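Local coordinates for 3-oxoacyl-[acyl-carrier-protein] synthase 3 (Micrococcus luteus NCTC 2665, PDB 4EWP), which probably catalyses the first condensation of fatty acid synthesis, joining an acetyl primer from acetyl-CoA to malonyl-ACP with loss of carbon dioxide, at residues T48-Q54 and I301-T307; A56-V62 and G149-L153; D161-S165 and T235-D239; V243-W249 and R280-F285. All blocks are in the same frame, centred on the assembly; numbering follows the deposited sequence.

Interaction 1. Residues T48-Q54 and I301-T307; sequences TGIVTRQ and IADAGNT
This is a buried contact, mainly between backbones, joining the short strand 52-54 to the loop of the thiolase-like fold that carries Asn-306, predicted to be catalytic. Residues 48-54 leave a helix at Gly-49 (phi 71°) and extend into strand 52-54; residues 301-304 are helical, ending at Gly-305 (phi 72°, psi -173°). CA pairs set the register: Ile-50/Ala-302 4.2 Å and Arg-53/Gly-305 4.1 Å. Ala-302 O accepts from Val-51 N (2.8 Å) and Thr-52 N (3.1 Å), and Gln-54 N donates to Ala-304 O (3.1 Å). Thr-52, chi1 p, donates from OG1 to Asp-303 O (2.7 Å). A CB on Gly-305 would lie 2.4 Å from Arg-53 CB, so the close approach requires glycine. Ile-50 CG1 packs on Ile-301 CD1 at 3.9 Å. Around this core, strand 27-29 pairs with strand 52-54, helix 279-288 covers Ile-301 and Ala-302, and helix 311-322 meets Gln-54 and Thr-307.

Interaction 2. Residues A56-V62 and G149-L153; sequences ATAEETV and GVERL
An arginine gathers the backbone carbonyls of a turn here, where the end of strand 144-152, from the N-terminal five-stranded sheet of the thiolase-like fold, meets the loop leading into helix 62-76. Residues 149-152 are extended, whereas 56-62 curl round, with Glu-60 (phi -83°, psi 73°) at the centre of an inverse gamma turn. The nearest CA pair is Val-62/Glu-151, 6.1 Å. Arg-152, with chi1 and chi2 t and chi3 p, reaches into the curl. Its NH1 donates to Ala-58 O at 2.9 Å (152°) and, weakly, to Thr-57 O at 3.0 Å and Glu-60 O at 3.2 Å; the latter two (122° and 128°) must share the proton that the Ala-58 bond leaves. Its NE forms a salt bridge with Asp-155, so the charge is balanced outside the turn. Glu-60 OE1 accepts from Thr-57 N at 2.9 Å, bracing the curl, while Glu-60 OE2 bonds Tyr-22. Thr-61 N-caps the helix through Val-64 N. Apolar contact adds Val-62 CG1 to Val-150 CG1 (3.8 Å) and Ala-56 CB to Arg-152 CD (3.7 Å). Water 3 bridges the two segments, donating to Ala-58 O at 3.0 Å and accepting from Arg-152 NH2 at 2.9 Å.

Interaction 3. Residues D161-S165 and T235-D239; sequences DRSIS and TLRQD
Ile-164 lies across strand 236-238, its CG2 3.5 Å from Leu-236 O and 4.3 Å from Leu-236 CB, while its CD1 meets Gln-238 CD at 3.9 Å; chi1 and chi2 are both t. The loop 161-165 thus packs against a strand of a two-stranded antiparallel sheet completed by strand 200-202. CA pairs give the spacing: Ser-163/Gln-238 5.7 Å and Ile-164/Arg-237 5.9 Å. Asp-161, chi1 t, shapes the loop. Its OD1 accepts from Ser-163 N (2.9 Å), an Asx turn, and from Ser-163 OG (2.7 Å); its OD2 accepts from Ile-164 N (2.9 Å), an Asx motif, and from Ser-165 N (2.7 Å). Ser-163, chi1 p, then links loop to strand, because its OG also accepts from Gln-238 N (3.1 Å, 159°). The Gln-238 side chain, chi1 p and chi2 t, reaches back to the loop, so that NE2 donates to Ser-163 O (3.0 Å, 154°). Water 4 donates to Asp-161 OD2 and Leu-236 O, each at 3.0 Å. Leu-236 also packs on Thr-98 of the second subunit, placing the strand near the dimer interface. The chemistry implies a continuous hydrogen-bond chain: one carboxylate organises the loop's amides and takes the Ser-163 hydroxyl proton, leaving that oxygen to accept from Gln-238 N.

Interaction 4. Residues V243-W249 and R280-F285; sequences VFRWAVW and RIIDEF
Two helix segments, of helices 240-262 and 279-288, pack through one knob-into-hole contact, running in roughly the same direction with axes approaching to 9.1 Å and a signed crossing angle of -36°. Both belong to the C-terminal half of the thiolase-like fold, and Arg-280 is the last residue of the predicted ACP-binding region. Val-243 begins the hole, its CG1 4.3 Å from Ile-281 CD1. Phe-244, chi1 t and chi2 89°, extends its ring over the neighbouring helix: CD1 lies 3.7 Å from Ile-281 CG1, CE1 3.3 Å from Arg-280 CG, and CZ 4.2 Å from Glu-284 CG and over one face of the Arg-280 guanidinium. The helix widens to a pi-type turn at 246-249. Ala-247 permits the close approach, with CB 3.5 Å from Ile-281 CD1 and O 3.8 Å from Phe-285 CE1. Val-248, chi1 t, closes the hole with CG2 4.1 Å from Ile-281 CG2, and places CG1 3.6 Å from Glu-284 CG. Val-248 CA and Phe-285 CA are the nearest pair, 5.3 Å. The knob is thus Ile-281 (chi1 m, chi2 t). On the buried side, Phe-285 meets Phe-272 edge-to-face and touches strand 330-337. At the exposed margin, Trp-249 CH2 comes within 3.6 Å of Glu-284 OE2; Glu-284 OE1 makes a salt bridge with the poorly ordered Arg-280 side chain, modelled with NH1 2.5 Å away.

Overall arrangement
Interaction 1 lies closest to the predicted active site: its Asn-306 side chain is about 3 Å from that of His-275 and about 5 Å from that of Cys-123. Interactions 2, 3 and 4 are nested within the chain loop it closes. It touches interaction 2 through Asn-306 O and Leu-153 CD1 (3.4 Å), and interaction 4 through Ile-301 CG2 and Ile-282 CD1 (4.1 Å). Interaction 3 meets interaction 2 at Leu-153 CD2 and Leu-236 CD2 (4.2 Å), and interaction 4 at Gln-238 OE1 and Val-243 CG2 (3.3 Å). Interactions 2 and 4, with centres 27 Å apart, lie on opposite sides of the chain's centre.

Interaction 1. Residues T48-Q54 and I301-T307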
loop_
_atom_site.group_PDB
_atom_site.type_symbol
_atom_site.label_atom_id
_atom_site.label_comp_id
_atom_site.label_asym_id
_atom_site.label_seq_id
_atom_site.Cartn_x
_atom_site.Cartn_y
_atom_site.Cartn_z
ATOM N N THR A 48 -28.686 -9.381 5.652
ATOM C CA THR A 48 -27.602 -8.392 5.697
ATOM C C THR A 48 -28.021 -7.043 6.278
ATOM O O THR A 48 -27.169 -6.235 6.646
ATOM C CB THR A 48 -27.021 -8.152 4.298
ATOM O OG1 THR A 48 -27.942 -7.366 3.532
ATOM C CG2 THR A 48 -26.784 -9.479 3.595
ATOM N N GLY A 49 -29.331 -6.808 6.355
ATOM C CA GLY A 49 -29.857 -5.556 6.863
ATOM C C GLY A 49 -29.626 -4.409 5.898
ATOM O O GLY A 49 -29.718 -3.243 6.276
ATOM N N ILE A 50 -29.329 -4.743 4.646
ATOM C CA ILE A 50 -29.087 -3.730 3.621
ATOM C C ILE A 50 -30.358 -3.417 2.839
ATOM O O ILE A 50 -31.075 -4.329 2.410
ATOM C CB ILE A 50 -27.984 -4.181 2.641
ATOM C CG1 ILE A 50 -26.686 -4.450 3.410
ATOM C CG2 ILE A 50 -27.799 -3.158 1.519
ATOM C CD1 ILE A 50 -25.490 -4.818 2.531
ATOM N N VAL A 51 -30.640 -2.126 2.670
ATOM C CA VAL A 51 -31.802 -1.685 1.897
ATOM C C VAL A 51 -31.326 -1.092 0.582
ATOM O O VAL A 51 -31.799 -1.458 -0.492
ATOM C CB VAL A 51 -32.615 -0.618 2.650
ATOM C CG1 VAL A 51 -33.719 -0.052 1.762
ATOM C CG2 VAL A 51 -33.184 -1.195 3.916
ATOM N N THR A 52 -30.386 -0.161 0.682
ATOM C CA THR A 52 -29.754 0.411 -0.491
ATOM C C THR A 52 -28.242 0.381 -0.298
ATOM O O THR A 52 -27.746 0.325 0.842
ATOM C CB THR A 52 -30.203 1.877 -0.729
ATOM O OG1 THR A 52 -29.736 2.707 0.345
ATOM C CG2 THR A 52 -31.723 1.976 -0.804
ATOM N N ARG A 53 -27.512 0.415 -1.409
ATOM C CA ARG A 53 -26.073 0.628 -1.362
ATOM C C ARG A 53 -25.656 1.745 -2.324
ATOM O O ARG A 53 -26.259 1.934 -3.389
ATOM C CB ARG A 53 -25.296 -0.668 -1.640
ATOM C CG ARG A 53 -25.278 -1.126 -3.102
ATOM C CD ARG A 53 -26.564 -1.822 -3.491
ATOM N NE ARG A 53 -26.781 -3.062 -2.741
ATOM C CZ ARG A 53 -27.969 -3.474 -2.298
ATOM N NH1 ARG A 53 -28.072 -4.621 -1.635
ATOM N NH2 ARG A 53 -29.063 -2.749 -2.529
ATOM N N GLN A 54 -24.643 2.499 -1.915
ATOM C CA GLN A 54 -24.047 3.529 -2.751
ATOM C C GLN A 54 -23.395 2.889 -3.964
ATOM O O GLN A 54 -22.587 1.974 -3.831
ATOM C CB GLN A 54 -23.010 4.314 -1.940
ATOM C CG GLN A 54 -23.662 5.152 -0.862
ATOM C CD GLN A 54 -22.733 5.568 0.255
ATOM O OE1 GLN A 54 -23.184 6.116 1.263
ATOM N NE2 GLN A 54 -21.435 5.318 0.089
ATOM N N ILE A 301 -24.551 0.771 7.233
ATOM C CA ILE A 301 -24.670 -0.263 6.199
ATOM C C ILE A 301 -26.063 -0.369 5.543
ATOM O O ILE A 301 -26.169 -0.714 4.364
ATOM C CB ILE A 301 -24.269 -1.655 6.741
ATOM C CG1 ILE A 301 -23.917 -2.601 5.588
ATOM C CG2 ILE A 301 -25.381 -2.240 7.589
ATOM C CD1 ILE A 301 -23.835 -4.047 6.006
ATOM N N ALA A 302 -27.124 -0.075 6.300
ATOM C CA ALA A 302 -28.489 -0.192 5.775
ATOM C C ALA A 302 -28.739 0.658 4.529
ATOM O O ALA A 302 -29.499 0.259 3.646
ATOM C CB ALA A 302 -29.519 0.148 6.855
ATOM N N ASP A 303 -28.109 1.832 4.470
ATOM C CA ASP A 303 -28.314 2.762 3.356
ATOM C C ASP A 303 -27.100 2.873 2.447
ATOM O O ASP A 303 -27.231 3.253 1.284
ATOM C CB ASP A 303 -28.668 4.154 3.869
ATOM C CG ASP A 303 -29.821 4.133 4.849
ATOM O OD1 ASP A 303 -30.965 3.932 4.404
ATOM O OD2 ASP A 303 -29.581 4.309 6.063
ATOM N N ALA A 304 -25.923 2.549 2.973
ATOM C CA ALA A 304 -24.691 2.721 2.210
ATOM C C ALA A 304 -24.189 1.409 1.616
ATOM O O ALA A 304 -23.405 1.414 0.665
ATOM C CB ALA A 304 -23.617 3.335 3.081
ATOM N N GLY A 305 -24.637 0.290 2.187
ATOM C CA GLY A 305 -24.050 -0.999 1.870
ATOM C C GLY A 305 -22.662 -1.099 2.493
ATOM O O GLY A 305 -22.262 -0.222 3.258
ATOM N N ASN A 306 -21.934 -2.163 2.165
ATOM C CA ASN A 306 -20.591 -2.392 2.684
ATOM C C ASN A 306 -19.565 -1.717 1.767
ATOM O O ASN A 306 -19.340 -2.163 0.635
ATOM C CB ASN A 306 -20.352 -3.906 2.783
ATOM C CG ASN A 306 -18.935 -4.278 3.215
ATOM O OD1 ASN A 306 -17.996 -3.483 3.116
ATOM N ND2 ASN A 306 -18.777 -5.519 3.680
ATOM N N THR A 307 -18.961 -0.633 2.258
ATOM C CA THR A 307 -18.000 0.147 1.479
ATOM C C THR A 307 -16.542 -0.098 1.891
ATOM O O THR A 307 -15.665 0.752 1.672
ATOM C CB THR A 307 -18.278 1.659 1.575
ATOM O OG1 THR A 307 -18.179 2.081 2.941
ATOM C CG2 THR A 307 -19.660 1.987 1.032
HETATM O O HOH W 1 -31.550 4.295 1.978
HETATM O O HOH W 2 -25.926 6.170 1.844
#

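Interaction 2. Residues A56-V62 and G149-L153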
loop_
_atom_site.group_PDB
_atom_site.type_symbol
_atom_site.label_atom_id
_atom_site.label_comp_id
_atom_site.label_asym_id
_atom_site.label_seq_id
_atom_site.Cartn_x
_atom_site.Cartn_y
_atom_site.Cartn_z
ATOM N N ALA A 56 -21.308 4.113 -7.392
ATOM C CA ALA A 56 -20.657 5.225 -8.069
ATOM C C ALA A 56 -20.831 5.142 -9.568
ATOM O O ALA A 56 -20.902 4.051 -10.130
ATOM C CB ALA A 56 -19.159 5.252 -7.718
ATOM N N THR A 57 -20.892 6.304 -10.213
ATOM C CA THR A 57 -20.896 6.382 -11.669
ATOM C C THR A 57 -19.466 6.223 -12.181
ATOM O O THR A 57 -18.530 6.164 -11.390
ATOM C CB THR A 57 -21.435 7.731 -12.158
ATOM O OG1 THR A 57 -20.588 8.784 -11.684
ATOM C CG2 THR A 57 -22.841 7.963 -11.639
ATOM N N ALA A 58 -19.317 6.162 -13.503
ATOM C CA ALA A 58 -18.010 6.078 -14.152
ATOM C C ALA A 58 -17.086 7.245 -13.813
ATOM O O ALA A 58 -15.881 7.050 -13.659
ATOM C CB ALA A 58 -18.177 5.970 -15.669
ATOM N N GLU A 59 -17.647 8.448 -13.709
ATOM C CA GLU A 59 -16.868 9.653 -13.405
ATOM C C GLU A 59 -16.401 9.696 -11.950
ATOM O O GLU A 59 -15.396 10.345 -11.622
ATOM C CB GLU A 59 -17.676 10.931 -13.700
ATOM C CG GLU A 59 -17.948 11.195 -15.168
ATOM C CD GLU A 59 -18.981 10.243 -15.758
ATOM O OE1 GLU A 59 -19.939 9.870 -15.037
ATOM O OE2 GLU A 59 -18.832 9.864 -16.945
ATOM N N GLU A 60 -17.146 9.024 -11.078
ATOM C CA GLU A 60 -16.819 9.003 -9.653
ATOM C C GLU A 60 -15.757 7.956 -9.352
ATOM O O GLU A 60 -16.046 6.892 -8.778
ATOM C CB GLU A 60 -18.072 8.745 -8.823
ATOM C CG GLU A 60 -19.009 9.924 -8.794
ATOM C CD GLU A 60 -20.298 9.609 -8.092
ATOM O OE1 GLU A 60 -20.966 8.620 -8.485
ATOM O OE2 GLU A 60 -20.626 10.343 -7.136
ATOM N N THR A 61 -14.530 8.261 -9.765
ATOM C CA THR A 61 -13.421 7.336 -9.619
ATOM C C THR A 61 -12.915 7.338 -8.185
ATOM O O THR A 61 -13.340 8.147 -7.350
ATOM C CB THR A 61 -12.254 7.747 -10.533
ATOM O OG1 THR A 61 -11.868 9.092 -10.221
ATOM C CG2 THR A 61 -12.659 7.664 -12.014
ATOM N N VAL A 62 -11.997 6.435 -7.895
ATOM C CA VAL A 62 -11.348 6.451 -6.595
ATOM C C VAL A 62 -10.728 7.838 -6.273
ATOM O O VAL A 62 -10.954 8.386 -5.199
ATOM C CB VAL A 62 -10.342 5.274 -6.473
ATOM C CG1 VAL A 62 -9.432 5.425 -5.238
ATOM C CG2 VAL A 62 -11.110 3.949 -6.442
ATOM N N GLY A 149 -9.966 6.133 3.348
ATOM C CA GLY A 149 -10.409 4.794 3.004
ATOM C C GLY A 149 -11.363 4.990 1.846
ATOM O O GLY A 149 -12.316 5.762 1.975
ATOM N N VAL A 150 -11.113 4.334 0.714
ATOM C CA VAL A 150 -11.894 4.621 -0.496
ATOM C C VAL A 150 -11.932 3.423 -1.437
ATOM O O VAL A 150 -10.936 2.732 -1.608
ATOM C CB VAL A 150 -11.364 5.895 -1.237
ATOM C CG1 VAL A 150 -9.854 5.823 -1.467
ATOM C CG2 VAL A 150 -12.101 6.125 -2.552
ATOM N N GLU A 151 -13.095 3.163 -2.024
ATOM C CA GLU A 151 -13.262 2.011 -2.891
ATOM C C GLU A 151 -14.349 2.265 -3.919
ATOM O O GLU A 151 -15.387 2.861 -3.618
ATOM C CB GLU A 151 -13.681 0.775 -2.076
ATOM C CG GLU A 151 -12.781 0.377 -0.907
ATOM C CD GLU A 151 -11.508 -0.325 -1.337
ATOM O OE1 GLU A 151 -11.143 -0.255 -2.523
ATOM O OE2 GLU A 151 -10.861 -0.951 -0.478
ATOM N N ARG A 152 -14.121 1.799 -5.137
ATOM C CA ARG A 152 -15.228 1.598 -6.054
ATOM C C ARG A 152 -15.352 0.089 -6.248
ATOM O O ARG A 152 -14.947 -0.463 -7.275
ATOM C CB ARG A 152 -15.047 2.350 -7.388
ATOM C CG ARG A 152 -16.357 2.391 -8.220
ATOM C CD ARG A 152 -16.360 3.450 -9.318
ATOM N NE ARG A 152 -15.376 3.178 -10.357
ATOM C CZ ARG A 152 -15.065 4.015 -11.346
ATOM N NH1 ARG A 152 -15.656 5.207 -11.442
ATOM N NH2 ARG A 152 -14.142 3.663 -12.236
ATOM N N LEU A 153 -15.894 -0.569 -5.228
ATOM C CA LEU A 153 -16.041 -2.020 -5.217
ATOM C C LEU A 153 -16.916 -2.516 -6.357
ATOM O O LEU A 153 -16.808 -3.669 -6.769
ATOM C CB LEU A 153 -16.655 -2.472 -3.891
ATOM C CG LEU A 153 -15.829 -2.277 -2.621
ATOM C CD1 LEU A 153 -16.679 -2.535 -1.407
ATOM C CD2 LEU A 153 -14.628 -3.219 -2.631
HETATM O O HOH W 3 -14.051 4.941 -14.844
#

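Interaction 3. Residues D161-S165 and T235-D239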
loop_
_atom_site.group_PDB
_atom_site.type_symbol
_atom_site.label_atom_id
_atom_site.label_comp_id
_atom_site.label_asym_id
_atom_site.label_seq_id
_atom_site.Cartn_x
_atom_site.Cartn_y
_atom_site.Cartn_z
ATOM N N ASP A 161 -22.847 -13.300 -8.611
ATOM C CA ASP A 161 -22.276 -13.813 -7.362
ATOM C C ASP A 161 -23.209 -13.638 -6.164
ATOM O O ASP A 161 -23.593 -12.510 -5.827
ATOM C CB ASP A 161 -20.928 -13.139 -7.075
ATOM C CG ASP A 161 -20.480 -13.309 -5.628
ATOM O OD1 ASP A 161 -20.276 -14.472 -5.202
ATOM O OD2 ASP A 161 -20.316 -12.275 -4.926
ATOM N N ARG A 162 -23.564 -14.736 -5.503
ATOM C CA ARG A 162 -24.369 -14.610 -4.292
ATOM C C ARG A 162 -23.583 -14.645 -2.975
ATOM O O ARG A 162 -24.177 -14.625 -1.898
ATOM C CB ARG A 162 -25.562 -15.582 -4.269
ATOM C CG ARG A 162 -25.435 -16.823 -5.142
ATOM C CD ARG A 162 -26.824 -17.400 -5.474
ATOM N NE ARG A 162 -27.749 -17.313 -4.342
ATOM C CZ ARG A 162 -27.931 -18.280 -3.447
ATOM N NH1 ARG A 162 -27.250 -19.415 -3.557
ATOM N NH2 ARG A 162 -28.790 -18.116 -2.443
ATOM N N SER A 163 -22.256 -14.654 -3.041
ATOM C CA SER A 163 -21.479 -14.648 -1.798
ATOM C C SER A 163 -21.250 -13.244 -1.258
ATOM O O SER A 163 -21.227 -13.045 -0.046
ATOM C CB SER A 163 -20.143 -15.394 -1.937
ATOM O OG SER A 163 -19.195 -14.653 -2.690
ATOM N N ILE A 164 -21.097 -12.261 -2.138
ATOM C CA ILE A 164 -20.715 -10.928 -1.667
ATOM C C ILE A 164 -21.181 -9.753 -2.537
ATOM O O ILE A 164 -21.365 -8.645 -2.035
ATOM C CB ILE A 164 -19.182 -10.834 -1.500
ATOM C CG1 ILE A 164 -18.789 -9.626 -0.640
ATOM C CG2 ILE A 164 -18.519 -10.784 -2.859
ATOM C CD1 ILE A 164 -17.364 -9.680 -0.127
ATOM N N SER A 165 -21.370 -9.990 -3.832
ATOM C CA SER A 165 -21.631 -8.899 -4.770
ATOM C C SER A 165 -22.633 -7.858 -4.259
ATOM O O SER A 165 -22.341 -6.667 -4.214
ATOM C CB SER A 165 -22.113 -9.453 -6.115
ATOM O OG SER A 165 -23.426 -9.980 -6.009
ATOM N N THR A 235 -13.160 -11.054 -9.983
ATOM C CA THR A 235 -14.127 -10.404 -9.116
ATOM C C THR A 235 -14.040 -10.958 -7.707
ATOM O O THR A 235 -13.511 -12.038 -7.488
ATOM C CB THR A 235 -15.556 -10.573 -9.634
ATOM O OG1 THR A 235 -15.845 -11.973 -9.794
ATOM C CG2 THR A 235 -15.716 -9.868 -10.960
ATOM N N LEU A 236 -14.575 -10.198 -6.760
ATOM C CA LEU A 236 -14.516 -10.526 -5.346
ATOM C C LEU A 236 -15.443 -11.695 -4.996
ATOM O O LEU A 236 -16.515 -11.867 -5.580
ATOM C CB LEU A 236 -14.889 -9.279 -4.545
ATOM C CG LEU A 236 -14.096 -8.845 -3.317
ATOM C CD1 LEU A 236 -12.622 -9.062 -3.494
ATOM C CD2 LEU A 236 -14.382 -7.373 -3.030
ATOM N N ARG A 237 -15.017 -12.507 -4.038
ATOM C CA ARG A 237 -15.799 -13.655 -3.602
ATOM C C ARG A 237 -15.483 -13.883 -2.130
ATOM O O ARG A 237 -14.449 -13.414 -1.636
ATOM C CB ARG A 237 -15.461 -14.878 -4.479
ATOM C CG ARG A 237 -15.124 -16.163 -3.743
ATOM C CD ARG A 237 -13.675 -16.223 -3.279
ATOM N NE ARG A 237 -13.569 -16.695 -1.898
ATOM C CZ ARG A 237 -13.847 -17.934 -1.503
ATOM N NH1 ARG A 237 -14.248 -18.844 -2.382
ATOM N NH2 ARG A 237 -13.721 -18.264 -0.227
ATOM N N GLN A 238 -16.371 -14.563 -1.413
ATOM C CA GLN A 238 -16.064 -14.907 -0.032
ATOM C C GLN A 238 -16.746 -16.187 0.430
ATOM O O GLN A 238 -17.818 -16.558 -0.053
ATOM C CB GLN A 238 -16.451 -13.766 0.908
ATOM C CG GLN A 238 -17.954 -13.665 1.154
ATOM C CD GLN A 238 -18.311 -12.644 2.212
ATOM O OE1 GLN A 238 -17.446 -12.142 2.925
ATOM N NE2 GLN A 238 -19.595 -12.327 2.314
ATOM N N ASP A 239 -16.113 -16.848 1.391
ATOM C CA ASP A 239 -16.764 -17.892 2.163
ATOM C C ASP A 239 -17.584 -17.199 3.267
ATOM O O ASP A 239 -17.062 -16.887 4.340
ATOM C CB ASP A 239 -15.699 -18.795 2.774
ATOM C CG ASP A 239 -16.286 -19.840 3.692
ATOM O OD1 ASP A 239 -17.491 -19.757 3.963
ATOM O OD2 ASP A 239 -15.547 -20.735 4.150
HETATM O O HOH W 4 -18.867 -10.279 -6.695
#

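Interaction 4. Residues V243-W249 and R280-F285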
loop_
_atom_site.group_PDB
_atom_site.type_symbol
_atom_site.label_atom_id
_atom_site.label_comp_id
_atom_site.label_asym_id
_atom_site.label_seq_id
_atom_site.Cartn_x
_atom_site.Cartn_y
_atom_site.Cartn_z
ATOM N N VAL A 243 -16.519 -16.042 7.249
ATOM C CA VAL A 243 -16.390 -14.629 7.592
ATOM C C VAL A 243 -17.163 -14.294 8.860
ATOM O O VAL A 243 -16.632 -13.622 9.743
ATOM C CB VAL A 243 -16.846 -13.712 6.456
ATOM C CG1 VAL A 243 -16.936 -12.275 6.944
ATOM C CG2 VAL A 243 -15.881 -13.822 5.289
ATOM N N PHE A 244 -18.403 -14.781 8.958
ATOM C CA PHE A 244 -19.244 -14.494 10.130
ATOM C C PHE A 244 -18.625 -15.001 11.434
ATOM O O PHE A 244 -18.525 -14.256 12.412
ATOM C CB PHE A 244 -20.655 -15.066 9.966
ATOM C CG PHE A 244 -21.557 -14.794 11.149
ATOM C CD1 PHE A 244 -22.324 -13.632 11.206
ATOM C CD2 PHE A 244 -21.623 -15.689 12.214
ATOM C CE1 PHE A 244 -23.151 -13.377 12.299
ATOM C CE2 PHE A 244 -22.439 -15.434 13.307
ATOM C CZ PHE A 244 -23.209 -14.276 13.347
ATOM N N ARG A 245 -18.222 -16.270 11.456
ATOM C CA ARG A 245 -17.611 -16.847 12.653
ATOM C C ARG A 245 -16.378 -16.066 13.090
ATOM O O ARG A 245 -16.172 -15.819 14.279
ATOM C CB ARG A 245 -17.257 -18.322 12.447
ATOM C CG ARG A 245 -18.449 -19.231 12.523
ATOM C CD ARG A 245 -18.051 -20.690 12.542
ATOM N NE ARG A 245 -17.371 -21.082 11.320
ATOM C CZ ARG A 245 -17.987 -21.566 10.250
ATOM N NH1 ARG A 245 -19.297 -21.713 10.244
ATOM N NH2 ARG A 245 -17.289 -21.899 9.179
ATOM N N TRP A 246 -15.562 -15.669 12.125
ATOM C CA TRP A 246 -14.349 -14.906 12.427
ATOM C C TRP A 246 -14.702 -13.461 12.808
ATOM O O TRP A 246 -14.304 -12.956 13.862
ATOM C CB TRP A 246 -13.398 -14.970 11.215
ATOM C CG TRP A 246 -12.166 -14.129 11.303
ATOM C CD1 TRP A 246 -11.040 -14.403 12.019
ATOM C CD2 TRP A 246 -11.915 -12.886 10.618
ATOM N NE1 TRP A 246 -10.113 -13.400 11.841
ATOM C CE2 TRP A 246 -10.627 -12.459 10.987
ATOM C CE3 TRP A 246 -12.657 -12.100 9.732
ATOM C CZ2 TRP A 246 -10.066 -11.282 10.508
ATOM C CZ3 TRP A 246 -12.108 -10.932 9.260
ATOM C CH2 TRP A 246 -10.818 -10.534 9.640
ATOM N N ALA A 247 -15.470 -12.810 11.942
ATOM C CA ALA A 247 -15.837 -11.404 12.112
ATOM C C ALA A 247 -16.390 -11.078 13.492
ATOM O O ALA A 247 -16.147 -9.995 14.032
ATOM C CB ALA A 247 -16.851 -10.998 11.052
ATOM N N VAL A 248 -17.170 -12.003 14.039
ATOM C CA VAL A 248 -17.850 -11.783 15.307
ATOM C C VAL A 248 -17.039 -12.297 16.492
ATOM O O VAL A 248 -16.683 -11.528 17.374
ATOM C CB VAL A 248 -19.240 -12.468 15.327
ATOM C CG1 VAL A 248 -19.858 -12.380 16.716
ATOM C CG2 VAL A 248 -20.155 -11.844 14.285
ATOM N N TRP A 249 -16.745 -13.595 16.504
ATOM C CA TRP A 249 -16.158 -14.241 17.677
ATOM C C TRP A 249 -14.648 -14.042 17.797
ATOM O O TRP A 249 -14.103 -14.074 18.901
ATOM C CB TRP A 249 -16.517 -15.725 17.679
ATOM C CG TRP A 249 -17.959 -15.917 17.316
ATOM C CD1 TRP A 249 -18.454 -16.356 16.123
ATOM C CD2 TRP A 249 -19.088 -15.606 18.125
ATOM N NE1 TRP A 249 -19.822 -16.363 16.147
ATOM C CE2 TRP A 249 -20.240 -15.902 17.367
ATOM C CE3 TRP A 249 -19.244 -15.114 19.423
ATOM C CZ2 TRP A 249 -21.528 -15.726 17.861
ATOM C CZ3 TRP A 249 -20.520 -14.943 19.913
ATOM C CH2 TRP A 249 -21.647 -15.248 19.133
ATOM N N ARG A 280 -26.050 -8.261 10.543
ATOM C CA ARG A 280 -25.997 -9.424 11.422
ATOM C C ARG A 280 -24.664 -9.477 12.182
ATOM O O ARG A 280 -24.626 -9.732 13.394
ATOM C CB ARG A 280 -26.243 -10.694 10.606
ATOM C CG ARG A 280 -26.016 -11.984 11.366
ATOM C CD ARG A 280 -26.927 -12.085 12.592
ATOM N NE ARG A 280 -26.794 -13.371 13.284
ATOM C CZ ARG A 280 -26.388 -13.500 14.546
ATOM N NH1 ARG A 280 -26.089 -12.419 15.253
ATOM N NH2 ARG A 280 -26.288 -14.698 15.106
ATOM N N ILE A 281 -23.565 -9.224 11.475
ATOM C CA ILE A 281 -22.272 -9.154 12.154
ATOM C C ILE A 281 -22.237 -8.008 13.183
ATOM O O ILE A 281 -21.804 -8.195 14.325
ATOM C CB ILE A 281 -21.106 -9.011 11.171
ATOM C CG1 ILE A 281 -20.863 -10.346 10.458
ATOM C CG2 ILE A 281 -19.854 -8.563 11.913
ATOM C CD1 ILE A 281 -19.825 -10.287 9.354
ATOM N N ILE A 282 -22.691 -6.825 12.773
ATOM C CA ILE A 282 -22.713 -5.668 13.663
ATOM C C ILE A 282 -23.499 -5.955 14.947
ATOM O O ILE A 282 -23.000 -5.707 16.050
ATOM C CB ILE A 282 -23.310 -4.426 12.974
ATOM C CG1 ILE A 282 -22.478 -4.014 11.760
ATOM C CG2 ILE A 282 -23.404 -3.259 13.958
ATOM C CD1 ILE A 282 -23.105 -2.860 10.983
ATOM N N ASP A 283 -24.726 -6.460 14.809
ATOM C CA ASP A 283 -25.552 -6.764 15.982
ATOM C C ASP A 283 -24.882 -7.751 16.945
ATOM O O ASP A 283 -24.789 -7.494 18.142
ATOM C CB ASP A 283 -26.908 -7.332 15.567
ATOM C CG ASP A 283 -27.747 -6.342 14.794
ATOM O OD1 ASP A 283 -27.391 -5.152 14.784
ATOM O OD2 ASP A 283 -28.767 -6.755 14.205
ATOM N N GLU A 284 -24.420 -8.880 16.412
ATOM C CA GLU A 284 -23.863 -9.945 17.233
ATOM C C GLU A 284 -22.595 -9.450 17.927
ATOM O O GLU A 284 -22.333 -9.773 19.094
ATOM C CB GLU A 284 -23.576 -11.175 16.369
ATOM C CG GLU A 284 -23.387 -12.460 17.144
ATOM C CD GLU A 284 -24.505 -12.716 18.134
ATOM O OE1 GLU A 284 -25.671 -12.847 17.705
ATOM O OE2 GLU A 284 -24.212 -12.777 19.348
ATOM N N PHE A 285 -21.833 -8.642 17.194
ATOM C CA PHE A 285 -20.636 -7.983 17.703
ATOM C C PHE A 285 -20.964 -7.074 18.906
ATOM O O PHE A 285 -20.394 -7.214 19.992
ATOM C CB PHE A 285 -20.023 -7.174 16.556
ATOM C CG PHE A 285 -18.547 -6.969 16.662
ATOM C CD1 PHE A 285 -17.793 -6.742 15.519
ATOM C CD2 PHE A 285 -17.913 -6.981 17.892
ATOM C CE1 PHE A 285 -16.426 -6.540 15.596
ATOM C CE2 PHE A 285 -16.544 -6.777 17.984
ATOM C CZ PHE A 285 -15.798 -6.557 16.834
#